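Local coordinates for petrobactin-binding protein YclQ (Bacillus subtilis subsp. subtilis str. 168, PDB 3GFV) that captures iron-free and ferric petrobactin, and the precursor 3,4-dihydroxybenzoic acid, for an ABC transporter that takes up this siderophore, at residues 38-42 / 101-105; 42-46 / 64-69; 49-55 / 71-77; 57-63 / 77-83. All blocks are in the same frame, centred on the assembly; numbering follows the deposited sequence.

Interaction 1: 38-42 / 101-105; sequences VVFDF and ISARQ. With PO4 (phosphate ion), chain C.
Phe40 and Ile101 bring the two segments closest, with 4.9 Å between their CA atoms, at the point where strands 37-39 and 98-101 of the parallel sheet give out. Beyond it residues 38-42 turn into helix 42-50, whereas residues 101-105 enter a loop with a short 3-10 turn. Both are C-terminal strand ends, the edge along which ligand sites gather in parallel alpha/beta folds. Asp41 stands at the N-cap of the helix: OD2 caps it at Ser44 N and also bonds to Ser44 OG, and OD1 accepts from Ser102 OG at 2.6 Å. The serine arrives on the anti side of OD1 but 34° out of the carboxylate plane. It can do so because chi1 of Asp41, 177°, swings CG away from its own nitrogen and over to the neighbouring strand end. Gln105 bends at chi2 and folds back on its loop, where OE1 receives Ser102 N at 2.9 Å in a nearly straight bond. The amide carbon CD then rests 3.5 Å from Phe40 CB, with amide and ring planes 50° apart. Outside this buried group, Arg104 offers NE and NH2 edge-on to O2 of a phosphate ion, probably from the crystallisation liquor, both bonds weak at 3.3 Å. One serine thus serves both segments, its hydroxyl given to the helix cap and its amide to Gln105, so that cap and loop are probably positioned together.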
loop_
_atom_site.group_PDB
_atom_site.type_symbol
_atom_site.label_atom_id
_atom_site.label_comp_id
_atom_site.label_asym_id
_atom_site.label_seq_id
_atom_site.Cartn_x
_atom_site.Cartn_y
_atom_site.Cartn_z
ATOM N N VAL A 38 -6.717 -11.608 13.337
ATOM C CA VAL A 38 -5.921 -12.152 12.250
ATOM C C VAL A 38 -5.964 -11.132 11.120
ATOM O O VAL A 38 -7.039 -10.689 10.727
ATOM C CB VAL A 38 -6.489 -13.527 11.773
ATOM C CG1 VAL A 38 -5.815 -13.977 10.471
ATOM C CG2 VAL A 38 -6.289 -14.558 12.849
ATOM N N VAL A 39 -4.795 -10.744 10.614
ATOM C CA VAL A 39 -4.719 -9.611 9.701
ATOM C C VAL A 39 -4.049 -10.024 8.395
ATOM O O VAL A 39 -2.881 -10.416 8.392
ATOM C CB VAL A 39 -3.894 -8.477 10.348
ATOM C CG1 VAL A 39 -3.812 -7.280 9.425
ATOM C CG2 VAL A 39 -4.501 -8.090 11.708
ATOM N N PHE A 40 -4.806 -9.944 7.301
ATOM C CA PHE A 40 -4.299 -10.254 5.967
ATOM C C PHE A 40 -4.016 -9.008 5.141
ATOM O O PHE A 40 -3.688 -9.108 3.968
ATOM C CB PHE A 40 -5.273 -11.165 5.210
ATOM C CG PHE A 40 -5.085 -12.615 5.525
ATOM C CD1 PHE A 40 -5.712 -13.185 6.613
ATOM C CD2 PHE A 40 -4.250 -13.403 4.734
ATOM C CE1 PHE A 40 -5.518 -14.536 6.918
ATOM C CE2 PHE A 40 -4.056 -14.740 5.035
ATOM C CZ PHE A 40 -4.695 -15.300 6.135
ATOM N N ASP A 41 -4.146 -7.836 5.747
ATOM C CA ASP A 41 -3.833 -6.606 5.031
ATOM C C ASP A 41 -2.689 -5.908 5.764
ATOM O O ASP A 41 -2.856 -5.502 6.905
ATOM C CB ASP A 41 -5.055 -5.668 4.984
ATOM C CG ASP A 41 -4.725 -4.354 4.312
ATOM O OD1 ASP A 41 -4.387 -4.399 3.097
ATOM O OD2 ASP A 41 -4.756 -3.301 4.995
ATOM N N PHE A 42 -1.541 -5.750 5.110
ATOM C CA PHE A 42 -0.373 -5.209 5.823
ATOM C C PHE A 42 -0.518 -3.738 6.204
ATOM O O PHE A 42 0.045 -3.300 7.217
ATOM C CB PHE A 42 0.919 -5.446 5.045
ATOM C CG PHE A 42 1.354 -6.895 5.019
ATOM C CD1 PHE A 42 1.120 -7.725 6.102
ATOM C CD2 PHE A 42 2.023 -7.420 3.919
ATOM C CE1 PHE A 42 1.526 -9.065 6.076
ATOM C CE2 PHE A 42 2.452 -8.748 3.897
ATOM C CZ PHE A 42 2.198 -9.569 4.984
ATOM N N ILE A 101 -9.300 -8.330 6.129
ATOM C CA ILE A 101 -8.788 -8.702 4.807
ATOM C C ILE A 101 -8.744 -7.503 3.874
ATOM O O ILE A 101 -9.254 -6.425 4.191
ATOM C CB ILE A 101 -9.634 -9.828 4.148
ATOM C CG1 ILE A 101 -11.081 -9.349 3.904
ATOM C CG2 ILE A 101 -9.615 -11.064 5.018
ATOM C CD1 ILE A 101 -11.950 -10.311 3.093
ATOM N N SER A 102 -8.128 -7.677 2.712
ATOM C CA SER A 102 -8.227 -6.650 1.693
ATOM C C SER A 102 -8.277 -7.280 0.311
ATOM O O SER A 102 -8.760 -8.390 0.155
ATOM C CB SER A 102 -7.132 -5.579 1.828
ATOM O OG SER A 102 -5.843 -6.157 1.807
ATOM N N ALA A 103 -7.838 -6.540 -0.693
ATOM C CA ALA A 103 -8.176 -6.911 -2.058
ATOM C C ALA A 103 -7.749 -8.338 -2.445
ATOM O O ALA A 103 -8.483 -9.040 -3.138
ATOM C CB ALA A 103 -7.596 -5.880 -3.027
ATOM N N ARG A 104 -6.576 -8.765 -1.996
ATOM C CA ARG A 104 -6.054 -10.065 -2.403
ATOM C C ARG A 104 -6.850 -11.253 -1.848
ATOM O O ARG A 104 -6.693 -12.379 -2.341
ATOM C CB ARG A 104 -4.579 -10.199 -2.028
ATOM C CG ARG A 104 -3.649 -9.294 -2.858
ATOM C CD ARG A 104 -2.210 -9.446 -2.398
ATOM N NE ARG A 104 -1.266 -8.840 -3.332
ATOM C CZ ARG A 104 -0.602 -7.706 -3.119
ATOM N NH1 ARG A 104 -0.766 -7.021 -1.994
ATOM N NH2 ARG A 104 0.236 -7.256 -4.041
ATOM N N GLN A 105 -7.694 -11.014 -0.834
ATOM C CA GLN A 105 -8.536 -12.082 -0.294
ATOM C C GLN A 105 -10.032 -11.811 -0.499
ATOM O O GLN A 105 -10.885 -12.459 0.122
ATOM C CB GLN A 105 -8.276 -12.298 1.215
ATOM C CG GLN A 105 -6.818 -12.464 1.611
ATOM C CD GLN A 105 -6.092 -11.135 1.777
ATOM O OE1 GLN A 105 -6.697 -10.109 2.110
ATOM N NE2 GLN A 105 -4.779 -11.141 1.522
HETATM P P PO4 C . -1.462 -8.945 -7.205
HETATM O O1 PO4 C . -1.728 -7.520 -6.777
HETATM O O2 PO4 C . -0.275 -9.487 -6.444
HETATM O O3 PO4 C . -2.687 -9.790 -6.922
HETATM O O4 PO4 C . -1.161 -8.966 -8.685
#

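Interaction 2: 42-46 / 64-69; sequences FGSLD and VLPKYL
With chi1 of -71°, Phe42 sends its ring away from its own carbonyl and out from the first turn of helix 42-50 toward the 64-69 loop. Asp46, one turn later, has the less common chi1 of 81°, which sets its carboxylate between backbone N and C, and Tyr68 adopts a similar torsion on the loop side. The two polar groups converge: Tyr68 OH donates to Asp46 OD1 at 2.5 Å, a short bond made on the anti lone pair, with ring and carboxylate planes 58° apart. The aspartate also approaches with its stem, CB lying 3.4 Å from Tyr68 CE1. In this solute-binding fold the loop after strand 57-60 packs against the first turn of the helix, and the pair lies where helices 271-276 and 281-296 close in. Ser283 shares OD1, Glu282 N binds OD2, and Ser277 bonds to the tyrosine oxygen, so the acid is gripped through both oxygens. Away from the polar pair the contact is largely apolar. Leu65 CD2 meets the Phe42 ring at CZ, 3.7 Å away, the two side chains crossing at about a right angle. Pro66 CD comes to 4.1 Å from Phe42 CD2. A backbone oxygen, Val64 O, also nears the ring, 3.6 Å from Phe42 CE2. Leu69 touches both zones: its CG lies over the centre of the Tyr68 ring, CD1 is 3.9 Å from Phe42 CB, and CD2 reaches 4.1 Å from Asp46 CB.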
loop_
_atom_site.group_PDB
_atom_site.type_symbol
_atom_site.label_atom_id
_atom_site.label_comp_id
_atom_site.label_asym_id
_atom_site.label_seq_id
_atom_site.Cartn_x
_atom_site.Cartn_y
_atom_site.Cartn_z
ATOM N N PHE A 42 -1.541 -5.750 5.110
ATOM C CA PHE A 42 -0.373 -5.209 5.823
ATOM C C PHE A 42 -0.518 -3.738 6.204
ATOM O O PHE A 42 0.045 -3.300 7.217
ATOM C CB PHE A 42 0.919 -5.446 5.045
ATOM C CG PHE A 42 1.354 -6.895 5.019
ATOM C CD1 PHE A 42 1.120 -7.725 6.102
ATOM C CD2 PHE A 42 2.023 -7.420 3.919
ATOM C CE1 PHE A 42 1.526 -9.065 6.076
ATOM C CE2 PHE A 42 2.452 -8.748 3.897
ATOM C CZ PHE A 42 2.198 -9.569 4.984
ATOM N N GLY A 43 -1.269 -2.979 5.411
ATOM C CA GLY A 43 -1.536 -1.588 5.778
ATOM C C GLY A 43 -2.246 -1.543 7.121
ATOM O O GLY A 43 -1.892 -0.767 8.026
ATOM N N SER A 44 -3.263 -2.382 7.254
ATOM C CA SER A 44 -4.051 -2.420 8.479
ATOM C C SER A 44 -3.170 -2.879 9.623
ATOM O O SER A 44 -3.282 -2.395 10.752
ATOM C CB SER A 44 -5.234 -3.378 8.327
ATOM O OG SER A 44 -6.152 -2.912 7.356
ATOM N N LEU A 45 -2.305 -3.850 9.343
ATOM C CA LEU A 45 -1.356 -4.292 10.357
ATOM C C LEU A 45 -0.477 -3.148 10.873
ATOM O O LEU A 45 -0.217 -3.043 12.074
ATOM C CB LEU A 45 -0.493 -5.456 9.824
ATOM C CG LEU A 45 0.485 -6.073 10.834
ATOM C CD1 LEU A 45 -0.234 -6.623 12.096
ATOM C CD2 LEU A 45 1.297 -7.181 10.133
ATOM N N ASP A 46 -0.022 -2.282 9.970
ATOM C CA ASP A 46 0.884 -1.223 10.381
ATOM C C ASP A 46 0.150 -0.091 11.097
ATOM O O ASP A 46 0.736 0.592 11.942
ATOM C CB ASP A 46 1.859 -0.774 9.248
ATOM C CG ASP A 46 1.258 0.209 8.233
ATOM O OD1 ASP A 46 1.544 0.028 7.023
ATOM O OD2 ASP A 46 0.560 1.184 8.618
ATOM N N VAL A 64 6.095 -13.382 2.843
ATOM C CA VAL A 64 7.013 -12.281 2.607
ATOM C C VAL A 64 6.562 -11.067 3.399
ATOM O O VAL A 64 5.379 -10.712 3.386
ATOM C CB VAL A 64 7.119 -11.907 1.096
ATOM C CG1 VAL A 64 7.989 -12.899 0.374
ATOM C CG2 VAL A 64 5.742 -11.857 0.456
ATOM N N LEU A 65 7.503 -10.440 4.104
ATOM C CA LEU A 65 7.190 -9.261 4.906
ATOM C C LEU A 65 8.060 -8.089 4.528
ATOM O O LEU A 65 9.286 -8.225 4.430
ATOM C CB LEU A 65 7.399 -9.557 6.400
ATOM C CG LEU A 65 6.320 -10.308 7.171
ATOM C CD1 LEU A 65 6.847 -10.701 8.549
ATOM C CD2 LEU A 65 5.062 -9.459 7.298
ATOM N N PRO A 66 7.440 -6.923 4.313
ATOM C CA PRO A 66 8.250 -5.721 4.096
ATOM C C PRO A 66 9.151 -5.492 5.308
ATOM O O PRO A 66 8.767 -5.854 6.431
ATOM C CB PRO A 66 7.202 -4.610 4.000
ATOM C CG PRO A 66 5.946 -5.299 3.600
ATOM C CD PRO A 66 5.996 -6.644 4.264
ATOM N N LYS A 67 10.307 -4.875 5.087
ATOM C CA LYS A 67 11.307 -4.730 6.130
ATOM C C LYS A 67 10.752 -4.046 7.373
ATOM O O LYS A 67 11.069 -4.449 8.486
ATOM C CB LYS A 67 12.535 -3.968 5.629
ATOM C CG LYS A 67 13.666 -3.942 6.656
ATOM C CD LYS A 67 14.781 -2.974 6.286
ATOM C CE LYS A 67 15.668 -2.692 7.499
ATOM N NZ LYS A 67 16.835 -1.822 7.170
ATOM N N TYR A 68 9.945 -3.009 7.171
ATOM C CA TYR A 68 9.418 -2.245 8.295
ATOM C C TYR A 68 8.528 -3.102 9.189
ATOM O O TYR A 68 8.298 -2.733 10.337
ATOM C CB TYR A 68 8.706 -0.946 7.847
ATOM C CG TYR A 68 7.272 -1.083 7.353
ATOM C CD1 TYR A 68 6.209 -0.598 8.099
ATOM C CD2 TYR A 68 6.990 -1.674 6.127
ATOM C CE1 TYR A 68 4.897 -0.703 7.645
ATOM C CE2 TYR A 68 5.688 -1.791 5.667
ATOM C CZ TYR A 68 4.645 -1.301 6.430
ATOM O OH TYR A 68 3.356 -1.428 5.978
ATOM N N LEU A 69 8.061 -4.243 8.677
ATOM C CA LEU A 69 7.202 -5.148 9.462
ATOM C C LEU A 69 7.917 -6.401 9.963
ATOM O O LEU A 69 7.273 -7.346 10.425
ATOM C CB LEU A 69 5.970 -5.553 8.641
ATOM C CG LEU A 69 5.004 -4.398 8.357
ATOM C CD1 LEU A 69 3.957 -4.739 7.312
ATOM C CD2 LEU A 69 4.346 -3.980 9.686
#

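Interaction 3: 49-55 / 71-77; sequences DKLGLDD and KFKDDKY
A salt-bridge network beside Phe72 and Tyr77 joins the C-terminal end of helix 42-50 to the loop ahead of strand 78-79, in a partly exposed region of the N-terminal half. Gly52, with positive phi, closes the helix in a Schellman motif, and the chain then turns so that Asp54 comes back beside Asp49. Lys71, bent at chi3 (-61°), reaches both acids from the opposite direction. Its NZ donates to Asp49 OD1 at 3.0 Å on the syn side, and a longer salt bridge of 3.6 Å joins it to Asp54 OD1. Next to the charged groups, Phe72 CZ approaches Asp54 OD2 to 3.4 Å, with ring and carboxylate planes nearly perpendicular at 80°. Tyr77 touches the same aspartate with its hydroxyl, OH lying 3.3 Å from Asp54 CB, while Asp54 O lies at the edge of the tyrosine ring. Phe72 CD1 covers one face of that ring and Lys76 CG the other. Farther out, Lys76 forms a salt bridge whose hydrogen bond, NZ to Asp55 OD1 at 3.3 Å, is weak. Asp49 OD1 and Asp54 OD2 are only 2.6 Å apart, a spacing at which one of the acids probably carries a proton, and Lys71 may partly offset the remaining charge.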
loop_
_atom_site.group_PDB
_atom_site.type_symbol
_atom_site.label_atom_id
_atom_site.label_comp_id
_atom_site.label_asym_id
_atom_site.label_seq_id
_atom_site.Cartn_x
_atom_site.Cartn_y
_atom_site.Cartn_z
ATOM N N ASP A 49 -0.013 -1.402 14.527
ATOM C CA ASP A 49 1.296 -1.225 15.143
ATOM C C ASP A 49 1.507 0.215 15.611
ATOM O O ASP A 49 1.988 0.445 16.719
ATOM C CB ASP A 49 2.425 -1.615 14.188
ATOM C CG ASP A 49 3.797 -1.484 14.831
ATOM O OD1 ASP A 49 4.132 -2.330 15.690
ATOM O OD2 ASP A 49 4.537 -0.529 14.487
ATOM N N LYS A 50 1.159 1.178 14.757
ATOM C CA LYS A 50 1.318 2.592 15.092
ATOM C C LYS A 50 0.503 2.954 16.341
ATOM O O LYS A 50 0.893 3.813 17.140
ATOM C CB LYS A 50 0.873 3.457 13.914
ATOM C CG LYS A 50 0.980 4.960 14.154
ATOM C CD LYS A 50 2.433 5.399 14.218
ATOM C CE LYS A 50 2.565 6.881 14.568
ATOM N NZ LYS A 50 3.944 7.199 15.057
ATOM N N LEU A 51 -0.633 2.288 16.510
ATOM C CA LEU A 51 -1.529 2.578 17.622
ATOM C C LEU A 51 -1.128 1.801 18.876
ATOM O O LEU A 51 -1.810 1.873 19.891
ATOM C CB LEU A 51 -2.971 2.247 17.240
ATOM C CG LEU A 51 -3.480 3.019 16.025
ATOM C CD1 LEU A 51 -4.868 2.553 15.638
ATOM C CD2 LEU A 51 -3.468 4.507 16.307
ATOM N N GLY A 52 -0.027 1.057 18.794
ATOM C CA GLY A 52 0.456 0.281 19.924
ATOM C C GLY A 52 -0.402 -0.933 20.222
ATOM O O GLY A 52 -0.596 -1.294 21.379
ATOM N N LEU A 53 -0.920 -1.580 19.183
ATOM C CA LEU A 53 -1.822 -2.710 19.390
ATOM C C LEU A 53 -1.235 -4.050 18.951
ATOM O O LEU A 53 -1.990 -4.960 18.630
ATOM C CB LEU A 53 -3.137 -2.485 18.641
ATOM C CG LEU A 53 -3.981 -1.317 19.163
ATOM C CD1 LEU A 53 -5.025 -0.925 18.141
ATOM C CD2 LEU A 53 -4.630 -1.697 20.501
ATOM N N ASP A 54 0.093 -4.170 18.948
ATOM C CA ASP A 54 0.751 -5.418 18.503
ATOM C C ASP A 54 0.203 -6.624 19.284
ATOM O O ASP A 54 0.062 -7.734 18.754
ATOM C CB ASP A 54 2.272 -5.355 18.746
ATOM C CG ASP A 54 2.997 -4.400 17.813
ATOM O OD1 ASP A 54 4.174 -4.079 18.095
ATOM O OD2 ASP A 54 2.408 -3.975 16.809
ATOM N N ASP A 55 -0.104 -6.396 20.558
ATOM C CA ASP A 55 -0.478 -7.482 21.454
ATOM C C ASP A 55 -1.754 -8.205 21.053
ATOM O O ASP A 55 -1.978 -9.337 21.478
ATOM C CB ASP A 55 -0.624 -6.976 22.894
ATOM C CG ASP A 55 0.706 -6.670 23.535
ATOM O OD1 ASP A 55 1.745 -7.097 22.980
ATOM O OD2 ASP A 55 0.714 -6.004 24.594
ATOM N N LYS A 71 9.446 -7.186 12.570
ATOM C CA LYS A 71 9.200 -7.543 13.966
ATOM C C LYS A 71 8.153 -8.662 14.059
ATOM O O LYS A 71 8.159 -9.460 14.990
ATOM C CB LYS A 71 8.719 -6.313 14.737
ATOM C CG LYS A 71 7.248 -6.019 14.503
ATOM C CD LYS A 71 6.922 -4.567 14.780
ATOM C CE LYS A 71 7.210 -4.205 16.216
ATOM N NZ LYS A 71 7.047 -2.744 16.422
ATOM N N PHE A 72 7.266 -8.726 13.072
ATOM C CA PHE A 72 6.178 -9.705 13.104
ATOM C C PHE A 72 6.602 -11.141 12.773
ATOM O O PHE A 72 5.776 -12.053 12.780
ATOM C CB PHE A 72 5.009 -9.220 12.238
ATOM C CG PHE A 72 4.269 -8.052 12.853
ATOM C CD1 PHE A 72 3.424 -8.260 13.930
ATOM C CD2 PHE A 72 4.435 -6.765 12.372
ATOM C CE1 PHE A 72 2.747 -7.194 14.521
ATOM C CE2 PHE A 72 3.767 -5.700 12.957
ATOM C CZ PHE A 72 2.915 -5.922 14.034
ATOM N N LYS A 73 7.893 -11.343 12.522
ATOM C CA LYS A 73 8.435 -12.694 12.358
ATOM C C LYS A 73 8.445 -13.431 13.700
ATOM O O LYS A 73 8.486 -14.661 13.753
ATOM C CB LYS A 73 9.854 -12.646 11.782
ATOM C CG LYS A 73 9.933 -11.999 10.421
ATOM C CD LYS A 73 11.328 -12.098 9.819
ATOM C CE LYS A 73 11.350 -11.482 8.423
ATOM N NZ LYS A 73 12.482 -11.983 7.592
ATOM N N ASP A 74 8.418 -12.666 14.786
ATOM C CA ASP A 74 8.346 -13.238 16.135
ATOM C C ASP A 74 7.298 -14.343 16.205
ATOM O O ASP A 74 6.187 -14.180 15.717
ATOM C CB ASP A 74 8.015 -12.136 17.156
ATOM C CG ASP A 74 8.267 -12.569 18.592
ATOM O OD1 ASP A 74 7.568 -13.474 19.106
ATOM O OD2 ASP A 74 9.164 -11.972 19.222
ATOM N N ASP A 75 7.646 -15.473 16.808
ATOM C CA ASP A 75 6.715 -16.591 16.880
ATOM C C ASP A 75 5.475 -16.316 17.740
ATOM O O ASP A 75 4.548 -17.117 17.748
ATOM C CB ASP A 75 7.430 -17.857 17.363
ATOM C CG ASP A 75 8.359 -18.429 16.308
ATOM O OD1 ASP A 75 8.135 -18.145 15.113
ATOM O OD2 ASP A 75 9.306 -19.160 16.667
ATOM N N LYS A 76 5.443 -15.199 18.470
ATOM C CA LYS A 76 4.237 -14.900 19.248
ATOM C C LYS A 76 3.077 -14.624 18.281
ATOM O O LYS A 76 1.909 -14.713 18.648
ATOM C CB LYS A 76 4.451 -13.732 20.230
ATOM C CG LYS A 76 4.716 -12.394 19.568
ATOM C CD LYS A 76 4.878 -11.273 20.592
ATOM C CE LYS A 76 3.537 -10.652 20.955
ATOM N NZ LYS A 76 3.691 -9.264 21.494
ATOM N N TYR A 77 3.409 -14.287 17.041
ATOM C CA TYR A 77 2.396 -14.093 16.005
ATOM C C TYR A 77 2.318 -15.364 15.160
ATOM O O TYR A 77 3.339 -15.834 14.660
ATOM C CB TYR A 77 2.781 -12.906 15.108
ATOM C CG TYR A 77 3.082 -11.653 15.898
ATOM C CD1 TYR A 77 2.059 -10.937 16.509
ATOM C CD2 TYR A 77 4.389 -11.196 16.052
ATOM C CE1 TYR A 77 2.324 -9.793 17.248
ATOM C CE2 TYR A 77 4.662 -10.051 16.794
ATOM C CZ TYR A 77 3.621 -9.356 17.392
ATOM O OH TYR A 77 3.871 -8.213 18.132
#

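Interaction 4: 57-63 / 77-83; sequences VAGLPKQ and YADVGSL
Backbone hydrogen bonds dominate where Gly59 and Leu60 pair in parallel with Ala78 and Asp79. Ala78 N donates to Ala58 O, Leu60 N returns the bond to Ala78 O at 3.0 Å, and Val80 N reaches Leu60 O at 2.9 Å. The ladder ends there, but Gln63 N extends the association to Gly81 O. Gly59 CA lies 3.1 Å from Ala78 O, so the strands are close-set at this glycine.

Side-chain polar bonds take over at the strand ends. Asp79, with CG turned away from its nitrogen (chi1 -174°), holds OD1 between two amides that come from opposite faces of the carboxylate: Lys62 N at 2.9 Å, and Gly81 N, which closes an Asx turn. The extended Lys62 chain runs back along Asp79, and NZ donates to Tyr77 O at 2.7 Å, with Asp74 O as another acceptor. Water 2 links Gln63 OE1 to Ser82 OG, whose hydroxyl also bonds to Glu85 N.

Apolar contacts flank the ladder. Leu60 CD2 packs 3.8 Å from Tyr77 CB, while Pro61 CG meets Leu83 CD2 at 3.7 Å.

This is the edge pair of the five-stranded parallel sheet of the periplasmic binding protein fold: strand 78-79 is outermost, linked to 57-60 by a connection that contains no helix, and 57-60 joins it to 37-39. Val57, Leu60, Pro61 and Leu83 pack against helix 42-50, whereas Val80 turns to helix 88-93.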
loop_
_atom_site.group_PDB
_atom_site.type_symbol
_atom_site.label_atom_id
_atom_site.label_comp_id
_atom_site.label_asym_id
_atom_site.label_seq_id
_atom_site.Cartn_x
_atom_site.Cartn_y
_atom_site.Cartn_z
ATOM N N VAL A 57 -2.721 -8.796 17.868
ATOM C CA VAL A 57 -2.584 -9.474 16.576
ATOM C C VAL A 57 -2.313 -10.951 16.813
ATOM O O VAL A 57 -1.255 -11.306 17.329
ATOM C CB VAL A 57 -1.420 -8.909 15.760
ATOM C CG1 VAL A 57 -1.336 -9.599 14.401
ATOM C CG2 VAL A 57 -1.586 -7.408 15.579
ATOM N N ALA A 58 -3.258 -11.810 16.439
ATOM C CA ALA A 58 -3.074 -13.250 16.641
ATOM C C ALA A 58 -2.229 -13.909 15.557
ATOM O O ALA A 58 -1.548 -14.914 15.804
ATOM C CB ALA A 58 -4.422 -13.953 16.748
ATOM N N GLY A 59 -2.287 -13.359 14.350
ATOM C CA GLY A 59 -1.678 -14.016 13.200
ATOM C C GLY A 59 -1.723 -13.158 11.955
ATOM O O GLY A 59 -2.560 -12.246 11.831
ATOM N N LEU A 60 -0.817 -13.459 11.028
ATOM C CA LEU A 60 -0.700 -12.724 9.778
ATOM C C LEU A 60 0.055 -13.643 8.813
ATOM O O LEU A 60 0.738 -14.579 9.243
ATOM C CB LEU A 60 0.109 -11.440 9.986
ATOM C CG LEU A 60 1.504 -11.628 10.599
ATOM C CD1 LEU A 60 2.544 -10.908 9.746
ATOM C CD2 LEU A 60 1.512 -11.101 12.047
ATOM N N PRO A 61 -0.064 -13.385 7.504
ATOM C CA PRO A 61 0.669 -14.229 6.548
ATOM C C PRO A 61 2.141 -13.799 6.469
ATOM O O PRO A 61 2.431 -12.677 6.080
ATOM C CB PRO A 61 -0.072 -13.974 5.231
ATOM C CG PRO A 61 -0.654 -12.519 5.428
ATOM C CD PRO A 61 -1.098 -12.560 6.862
ATOM N N LYS A 62 3.068 -14.679 6.833
ATOM C CA LYS A 62 4.467 -14.258 6.928
ATOM C C LYS A 62 5.316 -14.626 5.723
ATOM O O LYS A 62 6.529 -14.438 5.753
ATOM C CB LYS A 62 5.118 -14.830 8.191
ATOM C CG LYS A 62 4.462 -14.372 9.499
ATOM C CD LYS A 62 5.264 -14.869 10.686
ATOM C CE LYS A 62 4.494 -14.706 11.977
ATOM N NZ LYS A 62 5.394 -14.928 13.144
ATOM N N GLN A 63 4.691 -15.157 4.679
ATOM C CA GLN A 63 5.446 -15.630 3.509
ATOM C C GLN A 63 6.514 -14.628 3.071
ATOM O O GLN A 63 7.689 -14.983 2.930
ATOM C CB GLN A 63 4.520 -15.944 2.342
ATOM C CG GLN A 63 5.269 -16.505 1.148
ATOM C CD GLN A 63 4.466 -16.430 -0.129
ATOM O OE1 GLN A 63 4.296 -17.436 -0.823
ATOM N NE2 GLN A 63 3.960 -15.235 -0.451
ATOM N N TYR A 77 3.409 -14.287 17.041
ATOM C CA TYR A 77 2.396 -14.093 16.005
ATOM C C TYR A 77 2.318 -15.364 15.160
ATOM O O TYR A 77 3.339 -15.834 14.660
ATOM C CB TYR A 77 2.781 -12.906 15.108
ATOM C CG TYR A 77 3.082 -11.653 15.898
ATOM C CD1 TYR A 77 2.059 -10.937 16.509
ATOM C CD2 TYR A 77 4.389 -11.196 16.052
ATOM C CE1 TYR A 77 2.324 -9.793 17.248
ATOM C CE2 TYR A 77 4.662 -10.051 16.794
ATOM C CZ TYR A 77 3.621 -9.356 17.392
ATOM O OH TYR A 77 3.871 -8.213 18.132
ATOM N N ALA A 78 1.124 -15.928 15.012
ATOM C CA ALA A 78 0.971 -17.131 14.194
ATOM C C ALA A 78 1.121 -16.809 12.718
ATOM O O ALA A 78 0.637 -15.778 12.247
ATOM C CB ALA A 78 -0.384 -17.802 14.462
ATOM N N ASP A 79 1.800 -17.693 11.989
ATOM C CA ASP A 79 1.925 -17.563 10.535
ATOM C C ASP A 79 0.698 -18.203 9.876
ATOM O O ASP A 79 0.491 -19.420 9.982
ATOM C CB ASP A 79 3.195 -18.279 10.067
ATOM C CG ASP A 79 3.478 -18.075 8.585
ATOM O OD1 ASP A 79 2.686 -17.394 7.905
ATOM O OD2 ASP A 79 4.493 -18.609 8.101
ATOM N N VAL A 80 -0.127 -17.396 9.211
ATOM C CA VAL A 80 -1.340 -17.933 8.591
ATOM C C VAL A 80 -1.216 -18.020 7.062
ATOM O O VAL A 80 -2.217 -17.991 6.349
ATOM C CB VAL A 80 -2.622 -17.134 9.024
ATOM C CG1 VAL A 80 -2.978 -17.425 10.480
ATOM C CG2 VAL A 80 -2.441 -15.631 8.808
ATOM N N GLY A 81 0.022 -18.106 6.570
ATOM C CA GLY A 81 0.288 -18.439 5.173
ATOM C C GLY A 81 0.826 -17.303 4.319
ATOM O O GLY A 81 1.841 -16.670 4.640
ATOM N N SER A 82 0.161 -17.062 3.197
ATOM C CA SER A 82 0.554 -15.970 2.316
ATOM C C SER A 82 -0.659 -15.141 1.955
ATOM O O SER A 82 -1.803 -15.526 2.234
ATOM C CB SER A 82 1.217 -16.515 1.046
ATOM O OG SER A 82 0.250 -17.038 0.170
ATOM N N LEU A 83 -0.404 -13.997 1.323
ATOM C CA LEU A 83 -1.472 -13.056 1.034
ATOM C C LEU A 83 -2.454 -13.688 0.063
ATOM O O LEU A 83 -3.654 -13.442 0.153
ATOM C CB LEU A 83 -0.905 -11.771 0.442
ATOM C CG LEU A 83 -0.133 -10.921 1.452
ATOM C CD1 LEU A 83 0.605 -9.815 0.718
ATOM C CD2 LEU A 83 -1.105 -10.329 2.448
HETATM O O HOH W 1 2.443 -13.215 0.905
HETATM O O HOH W 2 1.766 -17.294 -2.414
#

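In the fold
Interactions 1 and 4 lie at neighbouring strands of one parallel sheet: Val39 N bonds to Gly59 O at 3.0 Å, and Gln105 NE2 to Leu83 O at 2.9 Å, with centres about 10 Å apart. Interaction 2 shares Phe42 with interaction 1, and the Phe42 ring reaches interaction 4, CZ lying 3.3 Å from Pro61 O. Helix 42-50 carries interactions 2 and 3, joined where Leu45 CD1 meets Phe72 CZ at 3.8 Å. Tyr77 belongs to 3 and 4, and Lys62 NZ also approaches the 71-77 loop. The phosphate meets Arg104 of interaction 1 and Lys84, just beyond the 77-83 segment of interaction 4. Interactions 1 and 3 stay about 7 Å apart at their nearest atoms.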